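Local structure of solute-binding periplasmic protein of iron/siderophore ABC transporter (Yersinia pestis, 6B2Y) at residues 338-348 against 358-368. The protein probably binds a chelated metal, most likely an iron-siderophore complex, in the periplasm and delivers it to an ABC transporter for uptake into the cell. Numbering follows the deposited sequence.
Sequences YNVLAIQSFAK and LDPKKTMDSLY
Q344 and T363 meet through a single hydrogen bond: T363 OG1 donates to Q344 OE1 over 2.7 Å, lying in the carbonyl plane of the amide on one of its lone pairs. The amide suits a buried position between helices because it both accepts and donates; its other end, NE2, is bonded to the backbone O of N199 on helix 186-207, so both ends of the amide are gripped and its rotation is probably fixed. At the C-terminal end of 338-348, K348 NZ donates to L358 O at 2.6 Å, nearer to head-on than to a lone pair direction (C=O...N angle 158°). The long lysine chain reaches that carbonyl by running extended and bending at its last torsion (chi4 75°); NZ also bonds F355 O, tying down the connection into helix 360-371. That helix opens with D359 at its N-cap, whose OD1 receives weak bonds from the N-H groups of K361 and K362, and with P360, whose lack of a backbone N-H costs no helix bond in the first turn.

The pair is an antiparallel helical hairpin, axes 9.7 Å apart at 168°, packed through V340, A347 and T363 on helix 186-207, probably the long helix bridging the two lobes, as in related periplasmic binding proteins.

Between the helices L341 is a knob in a hole of P360, T363, M364 and L367; its forked end lets CD2 meet T363 CG2 at 3.6 Å and CD1 meet M364 CB. P360 offers a compact apolar ring to S345, whose OG turns back to bond L341 O, while L358 lays its methyls against the Q344 side chain. L367 CD2 sits over the face of the Y338 ring, a CH-pi contact 4.0 Å from its centroid; Y368 OH comes in the ring plane at the edge. Y338 OH bonds S70 OG, and a bound sodium ion lies about 3 Å from the Y338 side chain.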
loop_
_atom_site.group_PDB
_atom_site.type_symbol
_atom_site.label_atom_id
_atom_site.label_comp_id
_atom_site.label_asym_id
_atom_site.label_seq_id
_atom_site.Cartn_x
_atom_site.Cartn_y
_atom_site.Cartn_z
ATOM N N TYR A 338 -3.600 -2.781 -4.201
ATOM C CA TYR A 338 -4.435 -1.693 -4.698
ATOM C C TYR A 338 -3.606 -0.573 -5.302
ATOM O O TYR A 338 -4.173 0.418 -5.771
ATOM C CB TYR A 338 -5.283 -1.072 -3.579
ATOM C CG TYR A 338 -6.382 -1.880 -2.923
ATOM C CD1 TYR A 338 -7.443 -1.225 -2.302
ATOM C CD2 TYR A 338 -6.350 -3.271 -2.859
ATOM C CE1 TYR A 338 -8.445 -1.930 -1.671
ATOM C CE2 TYR A 338 -7.349 -3.988 -2.227
ATOM C CZ TYR A 338 -8.389 -3.308 -1.623
ATOM O OH TYR A 338 -9.387 -4.009 -0.978
ATOM N N ASN A 339 -2.273 -0.697 -5.290
ATOM C CA ASN A 339 -1.384 0.409 -5.635
ATOM C C ASN A 339 -1.572 0.930 -7.054
ATOM O O ASN A 339 -1.027 1.994 -7.369
ATOM C CB ASN A 339 0.083 0.009 -5.386
ATOM C CG ASN A 339 0.562 -1.141 -6.286
ATOM O OD1 ASN A 339 0.263 -1.176 -7.474
ATOM N ND2 ASN A 339 1.337 -2.067 -5.713
ATOM N N VAL A 340 -2.303 0.215 -7.920
ATOM C CA VAL A 340 -2.581 0.760 -9.249
ATOM C C VAL A 340 -3.289 2.107 -9.129
ATOM O O VAL A 340 -3.156 2.973 -10.007
ATOM C CB VAL A 340 -3.382 -0.249 -10.103
ATOM C CG1 VAL A 340 -4.676 -0.673 -9.424
ATOM C CG2 VAL A 340 -3.664 0.308 -11.527
ATOM N N LEU A 341 -4.036 2.324 -8.040
ATOM C CA LEU A 341 -4.677 3.623 -7.871
ATOM C C LEU A 341 -3.661 4.729 -7.646
ATOM O O LEU A 341 -3.883 5.874 -8.062
ATOM C CB LEU A 341 -5.672 3.575 -6.713
ATOM C CG LEU A 341 -6.782 2.550 -6.930
ATOM C CD1 LEU A 341 -7.546 2.292 -5.633
ATOM C CD2 LEU A 341 -7.720 3.003 -8.023
ATOM N N ALA A 342 -2.537 4.422 -6.997
ATOM C CA ALA A 342 -1.491 5.426 -6.861
ATOM C C ALA A 342 -0.775 5.657 -8.185
ATOM O O ALA A 342 -0.421 6.796 -8.522
ATOM C CB ALA A 342 -0.491 5.004 -5.781
ATOM N N ILE A 343 -0.538 4.591 -8.951
ATOM C CA ILE A 343 0.121 4.764 -10.245
ATOM C C ILE A 343 -0.691 5.684 -11.145
ATOM O O ILE A 343 -0.143 6.601 -11.783
ATOM C CB ILE A 343 0.359 3.400 -10.904
ATOM C CG1 ILE A 343 1.362 2.585 -10.080
ATOM C CG2 ILE A 343 0.837 3.578 -12.332
ATOM C CD1 ILE A 343 1.339 1.099 -10.488
ATOM N N GLN A 344 -2.007 5.479 -11.179
ATOM C CA GLN A 344 -2.877 6.300 -12.019
ATOM C C GLN A 344 -2.942 7.731 -11.506
ATOM O O GLN A 344 -2.930 8.683 -12.301
ATOM C CB GLN A 344 -4.280 5.696 -12.091
ATOM C CG GLN A 344 -4.385 4.430 -12.924
ATOM C CD GLN A 344 -5.824 4.003 -13.116
ATOM O OE1 GLN A 344 -6.735 4.532 -12.468
ATOM N NE2 GLN A 344 -6.041 3.055 -13.994
ATOM N N SER A 345 -3.015 7.909 -10.183
ATOM C CA SER A 345 -3.055 9.260 -9.624
ATOM C C SER A 345 -1.761 10.015 -9.917
ATOM O O SER A 345 -1.797 11.190 -10.304
ATOM C CB SER A 345 -3.307 9.209 -8.114
ATOM O OG SER A 345 -4.652 8.865 -7.843
ATOM N N PHE A 346 -0.608 9.358 -9.744
ATOM C CA PHE A 346 0.664 9.996 -10.082
ATOM C C PHE A 346 0.674 10.453 -11.535
ATOM O O PHE A 346 1.048 11.593 -11.840
ATOM C CB PHE A 346 1.841 9.044 -9.846
ATOM C CG PHE A 346 2.173 8.816 -8.402
ATOM C CD1 PHE A 346 1.282 9.195 -7.395
ATOM C CD2 PHE A 346 3.358 8.200 -8.046
ATOM C CE1 PHE A 346 1.588 8.969 -6.069
ATOM C CE2 PHE A 346 3.669 7.958 -6.725
ATOM C CZ PHE A 346 2.773 8.363 -5.719
ATOM N N ALA A 347 0.295 9.558 -12.446
ATOM C CA ALA A 347 0.351 9.868 -13.873
ATOM C C ALA A 347 -0.538 11.057 -14.214
ATOM O O ALA A 347 -0.137 11.949 -14.975
ATOM C CB ALA A 347 -0.071 8.650 -14.686
ATOM N N LYS A 348 -1.748 11.078 -13.666
ATOM C CA LYS A 348 -2.673 12.173 -13.948
ATOM C C LYS A 348 -2.148 13.496 -13.405
ATOM O O LYS A 348 -2.372 14.553 -14.011
ATOM C CB LYS A 348 -4.052 11.848 -13.372
ATOM C CG LYS A 348 -5.197 12.691 -13.931
ATOM C CD LYS A 348 -6.511 12.333 -13.270
ATOM C CE LYS A 348 -7.617 13.287 -13.688
ATOM N NZ LYS A 348 -8.085 13.028 -15.077
ATOM N N LEU A 358 -8.696 9.906 -17.879
ATOM C CA LEU A 358 -8.418 8.893 -16.868
ATOM C C LEU A 358 -8.926 9.370 -15.515
ATOM O O LEU A 358 -8.578 10.466 -15.072
ATOM C CB LEU A 358 -6.916 8.601 -16.803
ATOM C CG LEU A 358 -6.414 7.609 -15.739
ATOM C CD1 LEU A 358 -7.003 6.261 -16.015
ATOM C CD2 LEU A 358 -4.897 7.554 -15.716
ATOM N N ASP A 359 -9.727 8.535 -14.855
ATOM C CA ASP A 359 -10.344 8.870 -13.570
ATOM C C ASP A 359 -10.035 7.781 -12.546
ATOM O O ASP A 359 -10.740 6.756 -12.495
ATOM C CB ASP A 359 -11.851 9.039 -13.729
ATOM C CG ASP A 359 -12.547 9.389 -12.423
ATOM O OD1 ASP A 359 -11.877 9.478 -11.369
ATOM O OD2 ASP A 359 -13.783 9.585 -12.461
ATOM N N PRO A 360 -9.008 7.973 -11.712
ATOM C CA PRO A 360 -8.719 6.987 -10.658
ATOM C C PRO A 360 -9.900 6.702 -9.748
ATOM O O PRO A 360 -9.998 5.590 -9.213
ATOM C CB PRO A 360 -7.570 7.635 -9.881
ATOM C CG PRO A 360 -6.912 8.533 -10.874
ATOM C CD PRO A 360 -7.994 9.037 -11.774
ATOM N N LYS A 361 -10.802 7.673 -9.553
ATOM C CA LYS A 361 -11.966 7.412 -8.712
ATOM C C LYS A 361 -12.854 6.337 -9.326
ATOM O O LYS A 361 -13.376 5.468 -8.616
ATOM C CB LYS A 361 -12.753 8.709 -8.473
ATOM C CG LYS A 361 -12.039 9.692 -7.558
ATOM C CD LYS A 361 -12.445 11.129 -7.842
ATOM C CE LYS A 361 -12.352 11.983 -6.584
ATOM N NZ LYS A 361 -13.698 12.342 -6.045
ATOM N N LYS A 362 -13.035 6.365 -10.645
ATOM C CA LYS A 362 -13.795 5.294 -11.276
ATOM C C LYS A 362 -13.049 3.963 -11.200
ATOM O O LYS A 362 -13.668 2.908 -11.010
ATOM C CB LYS A 362 -14.130 5.659 -12.722
ATOM C CG LYS A 362 -14.920 4.584 -13.471
ATOM C CD LYS A 362 -16.120 4.040 -12.672
ATOM C CE LYS A 362 -17.140 5.126 -12.303
ATOM N NZ LYS A 362 -17.996 4.678 -11.158
ATOM N N THR A 363 -11.724 3.983 -11.353
ATOM C CA THR A 363 -10.964 2.746 -11.183
ATOM C C THR A 363 -11.211 2.144 -9.808
ATOM O O THR A 363 -11.430 0.932 -9.679
ATOM C CB THR A 363 -9.475 3.008 -11.381
ATOM O OG1 THR A 363 -9.273 3.602 -12.666
ATOM C CG2 THR A 363 -8.681 1.710 -11.288
ATOM N N MET A 364 -11.199 2.987 -8.774
ATOM C CA MET A 364 -11.457 2.504 -7.423
ATOM C C MET A 364 -12.885 1.978 -7.286
ATOM O O MET A 364 -13.104 0.925 -6.678
ATOM C CB MET A 364 -11.172 3.619 -6.421
ATOM C CG MET A 364 -11.532 3.245 -5.021
ATOM S SD MET A 364 -11.487 4.690 -3.996
ATOM C CE MET A 364 -9.987 4.446 -3.167
ATOM N N ASP A 365 -13.863 2.667 -7.890
ATOM C CA ASP A 365 -15.230 2.147 -7.921
ATOM C C ASP A 365 -15.285 0.749 -8.524
ATOM O O ASP A 365 -15.983 -0.135 -8.007
ATOM C CB ASP A 365 -16.136 3.091 -8.718
ATOM C CG ASP A 365 -16.618 4.268 -7.901
ATOM O OD1 ASP A 365 -16.480 4.237 -6.664
ATOM O OD2 ASP A 365 -17.133 5.233 -8.499
ATOM N N SER A 366 -14.544 0.525 -9.616
ATOM C CA SER A 366 -14.552 -0.780 -10.267
ATOM C C SER A 366 -13.872 -1.833 -9.402
ATOM O O SER A 366 -14.361 -2.963 -9.290
ATOM C CB SER A 366 -13.873 -0.690 -11.638
ATOM O OG SER A 366 -14.542 0.267 -12.451
ATOM N N LEU A 367 -12.733 -1.483 -8.803
ATOM C CA LEU A 367 -12.038 -2.414 -7.923
ATOM C C LEU A 367 -12.975 -2.907 -6.825
ATOM O O LEU A 367 -13.079 -4.109 -6.571
ATOM C CB LEU A 367 -10.802 -1.729 -7.330
ATOM C CG LEU A 367 -9.726 -2.567 -6.605
ATOM C CD1 LEU A 367 -8.411 -1.804 -6.601
ATOM C CD2 LEU A 367 -10.110 -2.919 -5.164
ATOM N N TYR A 368 -13.682 -1.982 -6.176
ATOM C CA TYR A 368 -14.550 -2.361 -5.063
ATOM C C TYR A 368 -15.730 -3.201 -5.541
ATOM O O TYR A 368 -16.038 -4.246 -4.957
ATOM C CB TYR A 368 -15.026 -1.106 -4.335
ATOM C CG TYR A 368 -14.020 -0.612 -3.323
ATOM C CD1 TYR A 368 -12.782 -0.121 -3.731
ATOM C CD2 TYR A 368 -14.301 -0.635 -1.957
ATOM C CE1 TYR A 368 -11.843 0.319 -2.813
ATOM C CE2 TYR A 368 -13.366 -0.178 -1.024
ATOM C CZ TYR A 368 -12.138 0.298 -1.463
ATOM O OH TYR A 368 -11.195 0.748 -0.557
#